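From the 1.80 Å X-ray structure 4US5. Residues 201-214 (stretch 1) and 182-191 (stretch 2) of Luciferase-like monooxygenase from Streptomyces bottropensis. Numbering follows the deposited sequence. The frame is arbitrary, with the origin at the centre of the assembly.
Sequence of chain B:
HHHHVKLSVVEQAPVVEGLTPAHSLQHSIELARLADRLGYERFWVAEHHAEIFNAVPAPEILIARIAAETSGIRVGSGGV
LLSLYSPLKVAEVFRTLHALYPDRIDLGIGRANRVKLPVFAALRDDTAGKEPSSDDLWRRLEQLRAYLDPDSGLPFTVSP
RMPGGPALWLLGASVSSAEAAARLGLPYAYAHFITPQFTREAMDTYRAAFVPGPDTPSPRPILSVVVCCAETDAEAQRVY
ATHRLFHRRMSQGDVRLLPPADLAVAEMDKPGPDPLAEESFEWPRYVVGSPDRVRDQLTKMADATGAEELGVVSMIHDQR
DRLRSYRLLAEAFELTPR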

# COMPACT_ATOMS: atom_id res chain seq x y z
N GLU B 201 -8.88 -32.64 10.57
CA GLU B 201 -9.90 -32.22 11.54
C GLU B 201 -10.38 -30.81 11.27
O GLU B 201 -11.59 -30.53 11.32
CB GLU B 201 -9.39 -32.34 12.99
CG GLU B 201 -10.40 -31.90 14.03
CD GLU B 201 -9.90 -31.93 15.47
OE1 GLU B 201 -8.78 -32.41 15.73
OE2 GLU B 201 -10.64 -31.47 16.35
N ALA B 202 -9.44 -29.90 11.01
CA ALA B 202 -9.78 -28.50 10.76
C ALA B 202 -10.68 -28.34 9.55
O ALA B 202 -11.68 -27.65 9.64
CB ALA B 202 -8.51 -27.66 10.62
N MSE B 203 -10.35 -28.99 8.45
CA MSE B 203 -11.11 -28.87 7.24
C MSE B 203 -12.47 -29.56 7.40
O MSE B 203 -13.47 -29.08 6.88
CB MSE B 203 -10.32 -29.38 6.05
CG MSE B 203 -9.03 -28.53 5.84
SE MSE B 203 -9.50 -26.79 5.02
CE MSE B 203 -9.38 -27.34 3.14
N ASP B 204 -12.50 -30.68 8.11
CA ASP B 204 -13.81 -31.34 8.45
C ASP B 204 -14.69 -30.40 9.27
O ASP B 204 -15.87 -30.23 8.95
CB ASP B 204 -13.57 -32.63 9.23
CG ASP B 204 -13.12 -33.79 8.34
OD1 ASP B 204 -13.20 -33.66 7.11
OD2 ASP B 204 -12.68 -34.83 8.89
N THR B 205 -14.11 -29.80 10.30
CA THR B 205 -14.81 -28.89 11.20
C THR B 205 -15.36 -27.67 10.49
O THR B 205 -16.52 -27.27 10.70
CB THR B 205 -13.88 -28.44 12.34
OG1 THR B 205 -13.55 -29.59 13.13
CG2 THR B 205 -14.55 -27.42 13.25
N TYR B 206 -14.54 -27.08 9.62
CA TYR B 206 -14.98 -25.95 8.81
C TYR B 206 -16.26 -26.27 8.04
O TYR B 206 -17.23 -25.49 8.06
CB TYR B 206 -13.87 -25.53 7.81
CG TYR B 206 -14.31 -24.47 6.85
CD1 TYR B 206 -14.72 -23.22 7.30
CD2 TYR B 206 -14.26 -24.67 5.49
CE1 TYR B 206 -15.12 -22.23 6.41
CE2 TYR B 206 -14.65 -23.69 4.60
CZ TYR B 206 -15.07 -22.47 5.06
OH TYR B 206 -15.45 -21.50 4.16
N ARG B 207 -16.24 -27.38 7.34
CA ARG B 207 -17.37 -27.81 6.53
C ARG B 207 -18.58 -28.17 7.38
O ARG B 207 -19.69 -27.75 7.06
CB ARG B 207 -16.99 -28.96 5.61
CG ARG B 207 -16.13 -28.49 4.44
CD ARG B 207 -15.68 -29.63 3.58
NE ARG B 207 -14.77 -30.50 4.31
CZ ARG B 207 -14.37 -31.68 3.90
NH1 ARG B 207 -14.78 -32.14 2.71
NH2 ARG B 207 -13.54 -32.39 4.65
N ALA B 208 -18.36 -28.95 8.43
CA ALA B 208 -19.48 -29.41 9.30
C ALA B 208 -20.20 -28.26 10.04
O ALA B 208 -21.43 -28.21 10.05
CB ALA B 208 -18.97 -30.41 10.30
N ALA B 209 -19.42 -27.34 10.61
CA ALA B 209 -19.95 -26.23 11.38
C ALA B 209 -20.38 -25.01 10.53
O ALA B 209 -20.88 -24.01 11.07
CB ALA B 209 -18.93 -25.81 12.43
N PHE B 210 -20.19 -25.07 9.22
CA PHE B 210 -20.38 -23.89 8.37
C PHE B 210 -21.79 -23.31 8.53
O PHE B 210 -22.78 -24.02 8.34
CB PHE B 210 -20.11 -24.21 6.90
CG PHE B 210 -20.05 -22.99 6.02
CD1 PHE B 210 -18.93 -22.15 6.03
CD2 PHE B 210 -21.11 -22.67 5.19
CE1 PHE B 210 -18.87 -21.03 5.21
CE2 PHE B 210 -21.06 -21.55 4.38
CZ PHE B 210 -19.93 -20.73 4.38
N VAL B 211 -21.85 -22.00 8.76
CA VAL B 211 -23.09 -21.24 8.72
C VAL B 211 -23.00 -20.21 7.59
O VAL B 211 -22.16 -19.33 7.64
CB VAL B 211 -23.30 -20.48 10.03
CG1 VAL B 211 -24.56 -19.62 9.97
CG2 VAL B 211 -23.34 -21.45 11.19
N PRO B 212 -23.87 -20.32 6.58
CA PRO B 212 -23.83 -19.40 5.44
C PRO B 212 -23.73 -17.94 5.86
O PRO B 212 -24.40 -17.52 6.80
CB PRO B 212 -25.15 -19.69 4.72
CG PRO B 212 -25.38 -21.15 4.99
CD PRO B 212 -24.88 -21.38 6.38
N GLY B 213 -22.86 -17.20 5.18
CA GLY B 213 -22.71 -15.75 5.38
C GLY B 213 -23.03 -14.96 4.13
O GLY B 213 -23.41 -15.54 3.11
N PRO B 214 -22.79 -13.63 4.17
CA PRO B 214 -23.43 -12.70 3.22
C PRO B 214 -23.29 -13.07 1.74
O PRO B 214 -24.30 -13.16 1.02
CB PRO B 214 -22.76 -11.34 3.51
CG PRO B 214 -21.94 -11.51 4.74
CD PRO B 214 -22.01 -12.93 5.20
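Stretch 2 (182-191) ARLGLPYAYA

Residues 182-191 comprise the last turn of a helix, a short linker and a strand that runs nearly antiparallel to the helix of residues 201-209; the two N-to-C directions differ by 166°, and the axes approach to 9.7 Å. Together the two stretches bury 627 Å² of surface, with the beginning of stretch 2 lying against the end of stretch 1.

Ala182, still helical, is enclosed by the C-terminal part of the partner helix and Phe210. Ala182 CB lies 3.5 Å from Tyr206 O and 3.7 Å from Ala209 CB, and the CA atoms of Ala182 and Phe210 are only 4.0 Å apart, so the two backbones pack closely here, with the Ala182 methyl beside the contact. The carbonyl of Ala182 accepts a nearly linear hydrogen bond from the backbone of Val211 (Val211 N to Ala182 O, 2.9 Å), which ties the extended segment after the partner helix to the end of this one. Arg183 directs its CA-to-CB bond away and contributes mainly its carbonyl: Arg183 O is 3.9 Å from Val211 CB, and the oxygen of a water lies 2.8 Å from Arg183 O and 3.1 Å from Val211 O, within hydrogen-bonding reach of both carbonyls. The side chain of Leu184 likewise starts away from stretch 1.

Gly185 leaves the helix with phi/psi of 68/38°, in a Schellman motif. Gly185 CA packs 3.0 Å from Val211 O and 3.7 Å from Phe210 CE1. The positive phi by itself favours glycine, and the packing does too, since a CB on Gly185 would fall 2.4 Å from Gly213 N and 2.6 Å from Val211 O.

The CA-to-CB bond of Leu186 also points away, but its carbonyl faces the partner helix and receives a short hydrogen bond from the Tyr206 hydroxyl (Tyr206 OH to Leu186 O, 2.6 Å). This bond anchors the far end of the Tyr206 side chain beside the linker, with Pro187 CA 3.5 Å from Tyr206 OH.

Along the strand, CA-to-CB directions alternate. That of Tyr188 points toward the helix and places Tyr188 CB over one face of the Tyr206 ring, 3.6 Å from the ring centroid, in a CH-pi contact; the two aromatic rings are oblique, their planes at 37°. The CA-to-CB bond of Ala189 points away, and the residue makes no contact with stretch 1. Tyr190 turns back toward the helix: Tyr190 CB lies 3.7 Å from the selenium, SE, of Met203, a selenomethionine, while Tyr190 CE1 packs 3.3 Å from Ala202 CB. Ala191, beyond this pair, makes no contact with the helix.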

# COMPACT_ATOMS: atom_id res chain seq x y z
N ALA B 182 -16.17 -20.94 10.02
CA ALA B 182 -17.48 -21.58 9.86
C ALA B 182 -18.61 -20.74 10.45
O ALA B 182 -19.61 -20.47 9.78
CB ALA B 182 -17.46 -22.95 10.52
N ARG B 183 -18.41 -20.29 11.67
CA ARG B 183 -19.38 -19.49 12.38
C ARG B 183 -19.73 -18.24 11.59
O ARG B 183 -20.89 -17.82 11.54
CB ARG B 183 -18.81 -19.15 13.76
CG ARG B 183 -19.71 -18.35 14.67
CD ARG B 183 -19.13 -18.29 16.08
NE ARG B 183 -18.01 -17.35 16.12
CZ ARG B 183 -16.75 -17.66 16.44
NH1 ARG B 183 -16.37 -18.91 16.77
NH2 ARG B 183 -15.85 -16.69 16.42
N LEU B 184 -18.73 -17.63 10.98
CA LEU B 184 -18.88 -16.33 10.33
C LEU B 184 -19.24 -16.44 8.85
O LEU B 184 -19.48 -15.43 8.19
CB LEU B 184 -17.59 -15.50 10.50
CG LEU B 184 -17.25 -15.13 11.94
CD1 LEU B 184 -15.84 -14.58 12.05
CD2 LEU B 184 -18.26 -14.14 12.50
N GLY B 185 -19.25 -17.66 8.34
CA GLY B 185 -19.59 -17.89 6.96
C GLY B 185 -18.54 -17.35 6.01
O GLY B 185 -18.87 -16.84 4.95
N LEU B 186 -17.28 -17.48 6.39
CA LEU B 186 -16.20 -16.97 5.56
C LEU B 186 -15.50 -18.04 4.77
O LEU B 186 -15.31 -19.15 5.27
CB LEU B 186 -15.17 -16.28 6.44
CG LEU B 186 -15.63 -14.96 6.99
CD1 LEU B 186 -14.66 -14.50 8.06
CD2 LEU B 186 -15.78 -13.92 5.90
N PRO B 187 -15.00 -17.68 3.56
CA PRO B 187 -14.06 -18.53 2.88
C PRO B 187 -12.82 -18.71 3.78
O PRO B 187 -12.48 -17.81 4.53
CB PRO B 187 -13.73 -17.73 1.61
CG PRO B 187 -14.87 -16.81 1.41
CD PRO B 187 -15.34 -16.47 2.78
N TYR B 188 -12.19 -19.88 3.71
CA TYR B 188 -11.21 -20.28 4.66
C TYR B 188 -10.04 -20.94 3.99
O TYR B 188 -10.23 -21.81 3.17
CB TYR B 188 -11.84 -21.27 5.65
CG TYR B 188 -10.94 -21.75 6.74
CD1 TYR B 188 -10.38 -20.89 7.63
CD2 TYR B 188 -10.69 -23.12 6.92
CE1 TYR B 188 -9.58 -21.34 8.68
CE2 TYR B 188 -9.87 -23.59 7.94
CZ TYR B 188 -9.33 -22.70 8.83
OH TYR B 188 -8.55 -23.15 9.86
N ALA B 189 -8.83 -20.53 4.36
CA ALA B 189 -7.62 -21.15 3.85
C ALA B 189 -6.82 -21.70 5.02
O ALA B 189 -6.40 -20.96 5.90
CB ALA B 189 -6.81 -20.15 3.07
N TYR B 190 -6.63 -23.01 5.03
CA TYR B 190 -5.89 -23.69 6.10
C TYR B 190 -4.45 -23.94 5.73
O TYR B 190 -4.16 -24.59 4.72
CB TYR B 190 -6.53 -25.04 6.48
CG TYR B 190 -5.90 -25.68 7.70
CD1 TYR B 190 -6.32 -25.34 8.96
CD2 TYR B 190 -4.89 -26.62 7.58
CE1 TYR B 190 -5.75 -25.94 10.09
CE2 TYR B 190 -4.31 -27.21 8.69
CZ TYR B 190 -4.74 -26.84 9.96
OH TYR B 190 -4.17 -27.42 11.07
N ALA B 191 -3.55 -23.52 6.61
CA ALA B 191 -2.11 -23.75 6.41
C ALA B 191 -1.64 -25.13 6.88
O ALA B 191 -1.07 -25.27 7.97
CB ALA B 191 -1.29 -22.64 7.10
O HOH W 1 -22.29 -16.79 9.37